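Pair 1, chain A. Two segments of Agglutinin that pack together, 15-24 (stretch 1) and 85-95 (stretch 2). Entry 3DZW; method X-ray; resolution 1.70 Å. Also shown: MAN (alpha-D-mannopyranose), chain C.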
# COMPACT_ATOMS: atom_id res chain seq x y z
N PHE A 15 -5.78 -8.51 10.88
CA PHE A 15 -4.71 -7.64 11.31
C PHE A 15 -4.58 -6.36 10.57
O PHE A 15 -5.21 -6.14 9.52
CB PHE A 15 -3.41 -8.41 11.03
CG PHE A 15 -3.25 -8.78 9.53
CD1 PHE A 15 -3.83 -9.95 9.02
CD2 PHE A 15 -2.56 -7.93 8.65
CE1 PHE A 15 -3.71 -10.28 7.66
CE2 PHE A 15 -2.44 -8.25 7.28
CZ PHE A 15 -3.02 -9.43 6.79
N LEU A 16 -3.72 -5.48 11.13
CA LEU A 16 -3.34 -4.24 10.50
C LEU A 16 -1.90 -4.45 10.13
O LEU A 16 -1.18 -5.20 10.81
CB LEU A 16 -3.44 -3.05 11.45
CG LEU A 16 -4.79 -2.65 12.02
CD1 LEU A 16 -4.64 -1.40 12.92
CD2 LEU A 16 -5.79 -2.40 10.93
N ASN A 17 -1.45 -3.83 9.04
CA ASN A 17 -0.03 -3.95 8.62
C ASN A 17 0.53 -2.64 8.10
O ASN A 17 -0.22 -1.77 7.62
CB ASN A 17 0.19 -5.06 7.56
CG ASN A 17 -0.49 -4.76 6.23
OD1 ASN A 17 -1.71 -4.81 6.12
ND2 ASN A 17 0.32 -4.50 5.21
N ASN A 18 1.84 -2.49 8.21
CA ASN A 18 2.52 -1.29 7.75
C ASN A 18 3.99 -1.61 7.61
O ASN A 18 4.73 -1.64 8.59
CB ASN A 18 2.26 -0.12 8.71
CG ASN A 18 2.64 1.25 8.12
OD1 ASN A 18 3.43 1.34 7.20
ND2 ASN A 18 2.04 2.32 8.67
N GLY A 19 4.41 -1.90 6.38
CA GLY A 19 5.80 -2.26 6.10
C GLY A 19 6.14 -3.59 6.76
O GLY A 19 5.50 -4.60 6.50
N ARG A 20 7.14 -3.57 7.62
CA ARG A 20 7.57 -4.78 8.33
C ARG A 20 6.80 -5.02 9.65
O ARG A 20 7.09 -6.00 10.37
CB ARG A 20 9.10 -4.74 8.58
CG ARG A 20 9.60 -3.54 9.40
CD ARG A 20 11.13 -3.49 9.45
NE ARG A 20 11.69 -4.57 10.22
CZ ARG A 20 12.99 -4.84 10.33
NH1 ARG A 20 13.90 -4.11 9.68
NH2 ARG A 20 13.38 -5.86 11.07
N TYR A 21 5.81 -4.16 9.95
CA TYR A 21 5.03 -4.28 11.20
C TYR A 21 3.64 -4.90 10.99
O TYR A 21 2.95 -4.59 10.01
CB TYR A 21 4.88 -2.91 11.89
CG TYR A 21 6.16 -2.10 11.95
CD1 TYR A 21 7.34 -2.67 12.42
CD2 TYR A 21 6.17 -0.75 11.61
CE1 TYR A 21 8.52 -1.93 12.49
CE2 TYR A 21 7.35 0.01 11.68
CZ TYR A 21 8.52 -0.59 12.12
OH TYR A 21 9.68 0.13 12.20
N VAL A 22 3.25 -5.79 11.92
CA VAL A 22 1.95 -6.46 11.89
C VAL A 22 1.30 -6.42 13.31
O VAL A 22 1.94 -6.80 14.30
CB VAL A 22 2.04 -7.91 11.39
CG1 VAL A 22 0.67 -8.60 11.47
CG2 VAL A 22 2.59 -7.95 9.96
N PHE A 23 0.05 -5.94 13.38
CA PHE A 23 -0.74 -5.84 14.62
C PHE A 23 -1.89 -6.80 14.41
O PHE A 23 -2.84 -6.49 13.66
CB PHE A 23 -1.16 -4.39 14.83
CG PHE A 23 -1.82 -4.11 16.17
CD1 PHE A 23 -1.11 -4.24 17.35
CD2 PHE A 23 -3.12 -3.61 16.22
CE1 PHE A 23 -1.71 -3.95 18.58
CE2 PHE A 23 -3.72 -3.31 17.46
CZ PHE A 23 -3.02 -3.48 18.63
N ILE A 24 -1.81 -7.97 15.06
CA ILE A 24 -2.79 -9.06 14.84
C ILE A 24 -3.60 -9.59 16.05
O ILE A 24 -3.07 -9.82 17.14
CB ILE A 24 -2.03 -10.29 14.17
CG1 ILE A 24 -2.98 -11.45 13.81
CG2 ILE A 24 -0.89 -10.78 15.06
CD1 ILE A 24 -2.31 -12.57 12.99
N VAL A 85 -10.01 6.74 15.37
CA VAL A 85 -9.17 5.85 14.56
C VAL A 85 -8.05 5.23 15.39
O VAL A 85 -7.47 5.88 16.24
CB VAL A 85 -8.52 6.57 13.31
CG1 VAL A 85 -9.58 6.95 12.28
CG2 VAL A 85 -7.67 7.78 13.74
N CYS A 86 -7.78 3.94 15.14
CA CYS A 86 -6.67 3.20 15.76
C CYS A 86 -5.70 2.99 14.61
O CYS A 86 -6.02 2.27 13.66
CB CYS A 86 -7.11 1.89 16.34
SG CYS A 86 -5.71 0.89 17.04
N VAL A 87 -4.51 3.61 14.70
CA VAL A 87 -3.53 3.56 13.62
C VAL A 87 -2.22 2.85 13.93
O VAL A 87 -1.59 3.12 14.95
CB VAL A 87 -3.13 5.03 13.21
CG1 VAL A 87 -2.16 5.03 12.02
CG2 VAL A 87 -4.37 5.88 12.90
N LEU A 88 -1.81 1.90 13.04
CA LEU A 88 -0.51 1.23 13.12
C LEU A 88 0.35 2.14 12.29
O LEU A 88 0.30 2.11 11.05
CB LEU A 88 -0.55 -0.19 12.57
CG LEU A 88 0.82 -0.92 12.43
CD1 LEU A 88 1.60 -0.94 13.73
CD2 LEU A 88 0.63 -2.34 11.88
N GLN A 89 1.14 2.98 12.96
CA GLN A 89 1.96 4.02 12.30
C GLN A 89 3.29 3.57 11.68
O GLN A 89 3.85 2.54 12.03
CB GLN A 89 2.23 5.16 13.32
CG GLN A 89 0.93 5.77 13.90
CD GLN A 89 1.17 6.94 14.86
OE1 GLN A 89 0.22 7.64 15.23
NE2 GLN A 89 2.42 7.17 15.24
N LYS A 90 3.78 4.40 10.75
CA LYS A 90 5.05 4.14 10.07
C LYS A 90 6.27 4.19 11.05
O LYS A 90 7.34 3.65 10.73
CB LYS A 90 5.25 5.14 8.91
CG LYS A 90 5.36 6.62 9.34
CD LYS A 90 5.43 7.55 8.13
CE LYS A 90 5.51 9.01 8.55
NZ LYS A 90 5.50 9.94 7.38
N ASP A 91 6.09 4.82 12.23
CA ASP A 91 7.17 4.90 13.24
C ASP A 91 7.09 3.73 14.25
O ASP A 91 7.80 3.73 15.25
CB ASP A 91 7.19 6.26 13.98
CG ASP A 91 5.97 6.48 14.91
OD1 ASP A 91 5.03 5.66 14.91
OD2 ASP A 91 5.98 7.48 15.65
N ARG A 92 6.18 2.76 13.98
CA ARG A 92 5.99 1.52 14.80
C ARG A 92 5.08 1.68 16.06
O ARG A 92 4.87 0.72 16.80
CB ARG A 92 7.37 0.88 15.20
CG ARG A 92 7.27 -0.64 15.48
CD ARG A 92 8.61 -1.29 15.84
NE ARG A 92 9.03 -0.95 17.20
CZ ARG A 92 10.12 -1.44 17.80
NH1 ARG A 92 10.91 -2.32 17.17
NH2 ARG A 92 10.42 -1.07 19.04
N ASN A 93 4.53 2.87 16.27
CA ASN A 93 3.66 3.09 17.40
C ASN A 93 2.24 2.75 16.96
O ASN A 93 1.91 2.86 15.77
CB ASN A 93 3.76 4.55 17.87
CG ASN A 93 3.44 4.73 19.40
OD1 ASN A 93 3.14 3.77 20.12
ND2 ASN A 93 3.56 5.98 19.88
N VAL A 94 1.40 2.28 17.90
CA VAL A 94 -0.02 2.00 17.66
C VAL A 94 -0.74 3.04 18.52
O VAL A 94 -0.59 3.04 19.76
CB VAL A 94 -0.41 0.59 18.03
CG1 VAL A 94 -1.91 0.39 17.84
CG2 VAL A 94 0.38 -0.43 17.19
N VAL A 95 -1.50 3.94 17.87
CA VAL A 95 -2.14 5.07 18.55
C VAL A 95 -3.63 5.29 18.24
O VAL A 95 -4.06 5.15 17.10
CB VAL A 95 -1.39 6.40 18.17
CG1 VAL A 95 -1.88 7.57 19.00
CG2 VAL A 95 0.10 6.24 18.32
C1 MAN C . 4.95 9.59 19.61
C2 MAN C . 4.60 9.43 18.14
C3 MAN C . 3.29 10.15 17.82
C4 MAN C . 2.19 9.68 18.75
C5 MAN C . 2.64 9.79 20.21
C6 MAN C . 1.60 9.22 21.16
O2 MAN C . 4.50 8.05 17.82
O3 MAN C . 2.91 9.93 16.47
O4 MAN C . 1.01 10.45 18.53
O5 MAN C . 3.89 9.10 20.41
O6 MAN C . 2.01 9.43 22.51
O HOH W 1 9.75 2.79 11.88

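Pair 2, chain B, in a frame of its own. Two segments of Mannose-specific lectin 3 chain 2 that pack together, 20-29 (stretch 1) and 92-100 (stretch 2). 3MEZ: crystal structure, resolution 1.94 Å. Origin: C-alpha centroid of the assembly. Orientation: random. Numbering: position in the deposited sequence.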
# COMPACT_ATOMS: atom_id res chain seq x y z
N GLN B 20 -4.80 8.07 -6.32
CA GLN B 20 -4.72 8.24 -7.74
C GLN B 20 -3.40 7.88 -8.39
O GLN B 20 -2.38 7.79 -7.75
CB GLN B 20 -5.08 9.66 -8.13
CG GLN B 20 -4.07 10.68 -7.72
CD GLN B 20 -4.42 12.11 -8.10
OE1 GLN B 20 -5.49 12.58 -7.86
NE2 GLN B 20 -3.50 12.77 -8.68
N LEU B 21 -3.48 7.69 -9.69
CA LEU B 21 -2.37 7.78 -10.59
C LEU B 21 -2.47 9.12 -11.27
O LEU B 21 -3.53 9.62 -11.45
CB LEU B 21 -2.39 6.70 -11.64
CG LEU B 21 -2.46 5.24 -11.27
CD1 LEU B 21 -2.46 4.37 -12.44
CD2 LEU B 21 -1.39 4.84 -10.34
N ALA B 22 -1.33 9.71 -11.58
CA ALA B 22 -1.24 11.01 -12.18
C ALA B 22 -0.10 11.11 -13.17
O ALA B 22 0.95 10.62 -12.91
CB ALA B 22 -1.03 12.01 -11.11
N THR B 23 -0.33 11.78 -14.29
CA THR B 23 0.71 12.28 -15.17
C THR B 23 0.24 13.49 -15.94
O THR B 23 -0.85 13.51 -16.41
CB THR B 23 1.25 11.21 -16.11
OG1 THR B 23 2.36 11.72 -16.83
CG2 THR B 23 0.26 10.81 -17.07
N ARG B 24 1.09 14.49 -16.03
CA ARG B 24 0.73 15.76 -16.63
C ARG B 24 -0.54 16.25 -15.95
O ARG B 24 -0.57 16.30 -14.79
CB ARG B 24 0.60 15.67 -18.13
CG ARG B 24 1.82 15.12 -18.77
CD ARG B 24 1.90 15.31 -20.28
NE ARG B 24 3.15 14.88 -20.85
CZ ARG B 24 3.42 14.83 -22.14
NH1 ARG B 24 2.54 15.17 -23.00
NH2 ARG B 24 4.57 14.43 -22.57
N ASP B 25 -1.56 16.60 -16.73
CA ASP B 25 -2.82 17.04 -16.19
C ASP B 25 -3.86 15.94 -16.05
O ASP B 25 -4.96 16.21 -15.73
CB ASP B 25 -3.38 18.26 -16.93
CG ASP B 25 -3.57 18.04 -18.39
OD1 ASP B 25 -3.04 17.08 -18.95
OD2 ASP B 25 -4.24 18.87 -19.00
N TYR B 26 -3.47 14.70 -16.29
CA TYR B 26 -4.31 13.52 -16.16
C TYR B 26 -4.21 12.90 -14.78
O TYR B 26 -3.19 12.86 -14.20
CB TYR B 26 -3.94 12.45 -17.18
CG TYR B 26 -4.03 12.86 -18.62
CD1 TYR B 26 -2.91 13.12 -19.34
CD2 TYR B 26 -5.24 12.97 -19.25
CE1 TYR B 26 -2.99 13.48 -20.63
CE2 TYR B 26 -5.33 13.32 -20.53
CZ TYR B 26 -4.20 13.58 -21.22
OH TYR B 26 -4.28 13.96 -22.50
N SER B 27 -5.33 12.42 -14.29
CA SER B 27 -5.38 11.57 -13.13
C SER B 27 -6.38 10.42 -13.24
O SER B 27 -7.41 10.56 -13.81
CB SER B 27 -5.68 12.42 -11.91
OG SER B 27 -6.91 13.06 -12.02
N LEU B 28 -6.06 9.28 -12.67
CA LEU B 28 -7.01 8.23 -12.48
C LEU B 28 -7.28 8.08 -11.03
O LEU B 28 -6.44 7.61 -10.35
CB LEU B 28 -6.41 6.94 -12.98
CG LEU B 28 -7.09 5.77 -13.67
CD1 LEU B 28 -6.58 4.48 -13.22
CD2 LEU B 28 -8.56 5.79 -13.69
N VAL B 29 -8.47 8.43 -10.60
CA VAL B 29 -8.87 8.43 -9.19
C VAL B 29 -9.89 7.34 -8.79
O VAL B 29 -10.91 7.21 -9.38
CB VAL B 29 -9.50 9.77 -8.78
CG1 VAL B 29 -9.74 9.81 -7.34
CG2 VAL B 29 -8.66 10.93 -9.20
N VAL B 92 0.96 -4.55 -15.35
CA VAL B 92 1.14 -3.19 -15.01
C VAL B 92 0.05 -2.33 -15.66
O VAL B 92 -0.31 -2.55 -16.75
CB VAL B 92 2.58 -2.81 -15.36
CG1 VAL B 92 2.68 -2.16 -16.68
CG2 VAL B 92 3.19 -2.13 -14.32
N LEU B 93 -0.50 -1.42 -14.89
CA LEU B 93 -1.44 -0.42 -15.36
C LEU B 93 -0.65 0.88 -15.39
O LEU B 93 -0.18 1.33 -14.38
CB LEU B 93 -2.58 -0.26 -14.39
CG LEU B 93 -3.97 0.34 -14.63
CD1 LEU B 93 -4.50 1.28 -13.58
CD2 LEU B 93 -4.19 0.88 -15.98
N ILE B 94 -0.53 1.46 -16.56
CA ILE B 94 0.17 2.70 -16.76
C ILE B 94 -0.75 3.85 -17.15
O ILE B 94 -1.48 3.75 -18.07
CB ILE B 94 1.25 2.55 -17.84
CG1 ILE B 94 2.19 1.40 -17.55
CG2 ILE B 94 2.04 3.79 -17.96
CD1 ILE B 94 3.10 1.10 -18.59
N LEU B 95 -0.66 4.95 -16.45
CA LEU B 95 -1.35 6.13 -16.89
C LEU B 95 -0.40 6.89 -17.79
O LEU B 95 0.50 7.51 -17.36
CB LEU B 95 -1.82 7.00 -15.75
CG LEU B 95 -2.62 8.24 -16.08
CD1 LEU B 95 -3.91 7.91 -16.72
CD2 LEU B 95 -2.84 9.11 -14.89
N GLN B 96 -0.63 6.75 -19.08
CA GLN B 96 0.24 7.28 -20.11
C GLN B 96 0.11 8.77 -20.44
O GLN B 96 -0.90 9.36 -20.29
CB GLN B 96 0.12 6.46 -21.39
CG GLN B 96 0.14 5.00 -21.23
CD GLN B 96 0.06 4.25 -22.52
OE1 GLN B 96 -0.38 4.76 -23.52
NE2 GLN B 96 0.47 3.02 -22.48
N ILE B 97 1.17 9.31 -21.01
CA ILE B 97 1.21 10.71 -21.41
C ILE B 97 0.22 11.08 -22.50
O ILE B 97 -0.11 12.18 -22.62
CB ILE B 97 2.60 11.19 -21.83
CG1 ILE B 97 3.09 10.39 -23.00
CG2 ILE B 97 3.57 11.13 -20.70
CD1 ILE B 97 4.14 11.00 -23.72
N ASN B 98 -0.27 10.10 -23.24
CA ASN B 98 -1.26 10.30 -24.26
C ASN B 98 -2.71 10.28 -23.74
O ASN B 98 -3.63 10.28 -24.51
CB ASN B 98 -1.10 9.31 -25.42
CG ASN B 98 -1.56 7.91 -25.06
OD1 ASN B 98 -1.76 7.59 -23.93
ND2 ASN B 98 -1.73 7.10 -26.05
N GLY B 99 -2.86 10.24 -22.43
CA GLY B 99 -4.14 10.25 -21.77
C GLY B 99 -4.89 8.93 -21.60
O GLY B 99 -5.97 8.90 -21.15
N GLN B 100 -4.28 7.85 -21.96
CA GLN B 100 -4.90 6.55 -21.83
C GLN B 100 -4.33 5.83 -20.65
O GLN B 100 -3.17 5.89 -20.43
CB GLN B 100 -4.66 5.68 -23.06
CG GLN B 100 -5.41 6.07 -24.24
CD GLN B 100 -4.99 5.37 -25.45
OE1 GLN B 100 -5.09 4.18 -25.56
NE2 GLN B 100 -4.56 6.12 -26.40
O HOH W 2 -2.01 14.19 -23.81

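What covers the face of the tyrosine ring in each pair? In pair 1 it is an arginine side chain: R92(A) CG lies 3.5 Å from the centroid of the Y21(A) ring, 12° off the ring normal, and R92(A) CD comes within 3.4 Å of Y21(A) CE1. In pair 2 the matching position is G99(B), and the backbone does the work, with G99(B) CA 3.5 Å from the centroid of the Y26(B) ring. Allowing for the ring's twofold symmetry, the chi2 angles of Y21(A) and Y26(B) differ by only about 25°. An ideal CB on G99(B) would sit 2.8 Å from Y26(B) CZ, a clash, so this ring occupies the space that a side chain would need.

What backbone frame do the pairs share? A hairpin closed by a type II' turn, N18(A) to Y21(A) or T23(B) to Y26(B), packs against a strand that runs into a type I turn, Q89(A) to R92(A) or Q96(B) to G99(B). Fourteen central residues superpose to 0.3 Å. The first hairpin strand meets the opposing strand at 49° in pair 1 and 48° in pair 2, and the buried areas are 549 and 550 Å². At the centre lie the matched leucines L88(A) and L95(B), both chi1 t and chi2 p. L88(A) CD2 is 4.2 Å from L16(A) CB, and L95(B) CD2 is 4.1 Å from L21(B) CB.

How is the carbonyl of that central leucine met? N18(A) ND2 donates a nearly straight hydrogen bond of 3.0 Å to L88(A) O. The matching T23(B) places a methyl there instead, CG2 3.3 Å from L95(B) O, and no hydrogen bond crosses between the stretches of pair 2. Yet the tyrosine hydroxyls keep a common link: one water lies 2.7 Å from Y21(A) OH and donates to K90(A) O at 2.8 Å, while another lies 2.6 Å from Y26(B) OH and donates to I97(B) O at 3.0 Å.

Where else do different side chains fill matching places? The matched F23(A) and L28(B) both border the central leucine, with F23(A) N 3.9 Å from L88(A) CD2 and L28(B) N 3.9 Å from L95(B) CD2. L28(B) CD1 also meets L93(B) CD1 at 3.8 Å, whereas F23(A) makes no contact within 4.5 Å with the matching C86(A). L93(B) is larger than C86(A), and its CD1 also lies 3.9 Å from L21(B) CD1. At the turns, G19(A) touches nothing opposite, whereas R24(B) extends its guanidinium over I97(B), with R24(B) NH2 3.6 Å from I97(B) CD1.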